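Local coordinates for nitrogenase molybdenum-iron protein alpha chain (Clostridium pasteurianum, PDB 4WES) that forms, with the beta chain, the nitrogenase component that carries the iron-molybdenum cofactor and reduces dinitrogen to ammonium, at residues Gln324-Tyr329 and Phe499-Val504. Residues are numbered along the deposited sequence; the frame is centred on the assembly and turned at random.
Sequences QDDLDY and FGHELV
His-501 reaches across from helix 492-507 to the long helix 306-334 and gives the N-H of NE2 to OD1 of Asp-326, a His-carboxylate hydrogen bond of 2.8 Å that is almost straight at 174°. The oxygen lies in the imidazole plane at the edge of the ring. It is met on its anti side, somewhat out of the carboxylate plane, with carboxylate and ring planes nearly perpendicular. Histidine suits this place because its ring reaches far enough to meet a short aspartate where the axes of 324-329 and 499-504 come within 10.1 Å, and it ends in a donor.

One turn on, Tyr-329 reaches over to the same histidine, the two side chains crossing at about a right angle. With CG anti to the backbone N (chi1 177°), the phenol is carried toward the other helix, where CD2 lies 3.8 Å from CE1 of His-501. The two rings meet rim to rim, planes 32° apart, neither covering the other's face. The far end of the phenol reaches Val-504, whose CG1 is 3.9 Å from OH of Tyr-329 and also touches CE2; this short apolar branch also packs on Phe-330. That same phenylalanine stacks edge-to-face with His-501.

Far from the metal clusters, the contact thus ties two helices running roughly the same way. Its polar bond would help fix the imidazole's rotation, while the carboxylate probably polarises the ring and may favour its protonated form.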
ATOM      1  N   GLN A 324      32.739  20.642   0.307  1.00 12.75           N
ATOM      2  CA  GLN A 324      32.729  22.024  -0.162  1.00 13.64           C
ATOM      3  C   GLN A 324      31.807  22.256  -1.355  1.00 12.91           C
ATOM      4  O   GLN A 324      31.156  23.295  -1.438  1.00 13.45           O
ATOM      5  CB  GLN A 324      34.150  22.543  -0.439  1.00 15.05           C
ATOM      6  CG  GLN A 324      34.174  24.044  -0.728  1.00 17.44           C
ATOM      7  CD  GLN A 324      33.819  24.876   0.488  1.00 17.16           C
ATOM      8  OE1 GLN A 324      34.438  24.751   1.558  1.00 20.24           O
ATOM      9  NE2 GLN A 324      32.842  25.722   0.350  1.00 17.98           N
ATOM     10  N   ASP A 325      31.706  21.285  -2.260  1.00 12.68           N
ATOM     11  CA  ASP A 325      30.779  21.428  -3.380  1.00 13.84           C
ATOM     12  C   ASP A 325      29.337  21.561  -2.905  1.00 12.34           C
ATOM     13  O   ASP A 325      28.545  22.334  -3.464  1.00 13.74           O
ATOM     14  CB  ASP A 325      30.896  20.288  -4.360  1.00 15.69           C
ATOM     15  CG  ASP A 325      32.172  20.283  -5.153  1.00 20.60           C
ATOM     16  OD1 ASP A 325      32.899  21.283  -5.180  1.00 23.32           O
ATOM     17  OD2 ASP A 325      32.405  19.228  -5.803  1.00 26.96           O
ATOM     18  N   ASP A 326      28.947  20.790  -1.898  1.00 11.98           N
ATOM     19  CA  ASP A 326      27.614  20.912  -1.314  1.00 12.11           C
ATOM     20  C   ASP A 326      27.441  22.282  -0.680  1.00 11.17           C
ATOM     21  O   ASP A 326      26.412  22.933  -0.853  1.00 10.91           O
ATOM     22  CB  ASP A 326      27.388  19.825  -0.254  1.00 13.05           C
ATOM     23  CG  ASP A 326      27.400  18.419  -0.813  1.00 15.78           C
ATOM     24  OD1 ASP A 326      26.402  17.981  -1.375  1.00 16.51           O
ATOM     25  OD2 ASP A 326      28.440  17.706  -0.605  1.00 20.65           O
ATOM     26  N   LEU A 327      28.443  22.717   0.098  1.00 11.15           N
ATOM     27  CA  LEU A 327      28.355  24.008   0.761  1.00 11.83           C
ATOM     28  C   LEU A 327      28.151  25.109  -0.253  1.00 11.29           C
ATOM     29  O   LEU A 327      27.367  26.057  -0.024  1.00 11.85           O
ATOM     30  CB  LEU A 327      29.604  24.299   1.585  1.00 11.72           C
ATOM     31  CG  LEU A 327      29.960  23.253   2.651  1.00 11.95           C
ATOM     32  CD1 LEU A 327      31.199  23.696   3.411  1.00 13.36           C
ATOM     33  CD2 LEU A 327      28.812  23.027   3.585  1.00 13.44           C
ATOM     34  N   ASP A 328      28.870  25.059  -1.357  1.00 11.34           N
ATOM     35  CA  ASP A 328      28.741  26.087  -2.425  1.00 11.79           C
ATOM     36  C   ASP A 328      27.331  26.097  -2.992  1.00 12.32           C
ATOM     37  O   ASP A 328      26.757  27.162  -3.263  1.00 13.04           O
ATOM     38  CB  ASP A 328      29.735  25.818  -3.549  1.00 13.49           C
ATOM     39  CG  ASP A 328      31.185  26.037  -3.171  1.00 16.23           C
ATOM     40  OD1 ASP A 328      32.049  25.530  -3.930  1.00 19.07           O
ATOM     41  OD2 ASP A 328      31.486  26.634  -2.107  1.00 16.91           O
ATOM     42  N   TYR A 329      26.759  24.916  -3.190  1.00 11.29           N
ATOM     43  CA  TYR A 329      25.403  24.766  -3.704  1.00 11.28           C
ATOM     44  C   TYR A 329      24.386  25.357  -2.741  1.00 11.22           C
ATOM     45  O   TYR A 329      23.477  26.063  -3.176  1.00 11.29           O
ATOM     46  CB  TYR A 329      25.128  23.289  -3.949  1.00 12.80           C
ATOM     47  CG  TYR A 329      23.734  22.924  -4.410  1.00 12.39           C
ATOM     48  CD1 TYR A 329      23.346  23.176  -5.710  1.00 15.33           C
ATOM     49  CD2 TYR A 329      22.858  22.259  -3.588  1.00 14.10           C
ATOM     50  CE1 TYR A 329      22.112  22.824  -6.169  1.00 19.81           C
ATOM     51  CE2 TYR A 329      21.593  21.907  -4.044  1.00 16.16           C
ATOM     52  CZ  TYR A 329      21.235  22.187  -5.343  1.00 19.70           C
ATOM     53  OH  TYR A 329      19.984  21.849  -5.825  1.00 26.34           O
ATOM     54  N   PHE A 499      21.400  18.834   6.426  1.00  8.30           N
ATOM     55  CA  PHE A 499      20.544  19.982   6.690  1.00  8.07           C
ATOM     56  C   PHE A 499      20.385  20.827   5.430  1.00  8.45           C
ATOM     57  O   PHE A 499      19.261  21.217   5.081  1.00  8.53           O
ATOM     58  CB  PHE A 499      21.186  20.832   7.803  1.00  8.44           C
ATOM     59  CG  PHE A 499      20.427  22.088   8.117  1.00  8.57           C
ATOM     60  CD1 PHE A 499      20.744  23.304   7.542  1.00  9.50           C
ATOM     61  CD2 PHE A 499      19.394  22.088   9.030  1.00 10.04           C
ATOM     62  CE1 PHE A 499      20.021  24.460   7.821  1.00 10.40           C
ATOM     63  CE2 PHE A 499      18.691  23.247   9.320  1.00 11.14           C
ATOM     64  CZ  PHE A 499      19.012  24.410   8.715  1.00 10.75           C
ATOM     65  N   GLY A 500      21.478  21.120   4.748  1.00  8.63           N
ATOM     66  CA  GLY A 500      21.390  21.979   3.583  1.00  8.44           C
ATOM     67  C   GLY A 500      20.572  21.397   2.461  1.00  8.02           C
ATOM     68  O   GLY A 500      19.754  22.102   1.855  1.00  8.63           O
ATOM     69  N   HIS A 501      20.720  20.114   2.181  1.00  8.06           N
ATOM     70  CA  HIS A 501      19.920  19.515   1.123  1.00  8.39           C
ATOM     71  C   HIS A 501      18.459  19.498   1.477  1.00  8.72           C
ATOM     72  O   HIS A 501      17.601  19.690   0.606  1.00  9.01           O
ATOM     73  CB  HIS A 501      20.445  18.144   0.700  1.00  9.58           C
ATOM     74  CG  HIS A 501      21.619  18.228  -0.212  1.00 10.47           C
ATOM     75  ND1 HIS A 501      21.549  18.802  -1.466  1.00 11.70           N
ATOM     76  CD2 HIS A 501      22.912  17.884  -0.008  1.00 11.53           C
ATOM     77  CE1 HIS A 501      22.752  18.759  -2.013  1.00 12.78           C
ATOM     78  NE2 HIS A 501      23.603  18.239  -1.140  1.00 12.78           N
ATOM     79  N   GLU A 502      18.130  19.200   2.733  1.00  8.00           N
ATOM     80  CA  GLU A 502      16.749  19.238   3.140  1.00  8.22           C
ATOM     81  C   GLU A 502      16.161  20.640   3.001  1.00  7.67           C
ATOM     82  O   GLU A 502      14.975  20.809   2.648  1.00  8.40           O
ATOM     83  CB  GLU A 502      16.582  18.679   4.552  1.00  8.95           C
ATOM     84  CG  GLU A 502      16.727  17.167   4.588  1.00 10.70           C
ATOM     85  CD  GLU A 502      15.583  16.400   3.932  1.00 12.49           C
ATOM     86  OE1 GLU A 502      14.494  16.908   3.908  1.00 13.60           O
ATOM     87  OE2 GLU A 502      15.818  15.241   3.541  1.00 17.52           O
ATOM     88  N   LEU A 503      16.943  21.653   3.336  1.00  8.09           N
ATOM     89  CA  LEU A 503      16.487  23.023   3.293  1.00  8.51           C
ATOM     90  C   LEU A 503      16.248  23.479   1.860  1.00  8.33           C
ATOM     91  O   LEU A 503      15.184  24.050   1.537  1.00  9.10           O
ATOM     92  CB  LEU A 503      17.445  23.931   4.031  1.00  8.96           C
ATOM     93  CG  LEU A 503      16.986  25.398   4.152  1.00  8.88           C
ATOM     94  CD1 LEU A 503      15.598  25.508   4.723  1.00 10.54           C
ATOM     95  CD2 LEU A 503      18.004  26.150   4.994  1.00  8.90           C
ATOM     96  N   VAL A 504      17.211  23.226   0.990  1.00  8.35           N
ATOM     97  CA  VAL A 504      17.034  23.532  -0.442  1.00  9.13           C
ATOM     98  C   VAL A 504      15.831  22.779  -0.974  1.00  8.31           C
ATOM     99  O   VAL A 504      14.969  23.351  -1.672  1.00  8.98           O
ATOM    100  CB  VAL A 504      18.319  23.163  -1.234  1.00  8.89           C
ATOM    101  CG1 VAL A 504      18.046  23.277  -2.734  1.00 10.16           C
ATOM    102  CG2 VAL A 504      19.452  24.035  -0.813  1.00  9.89           C
TER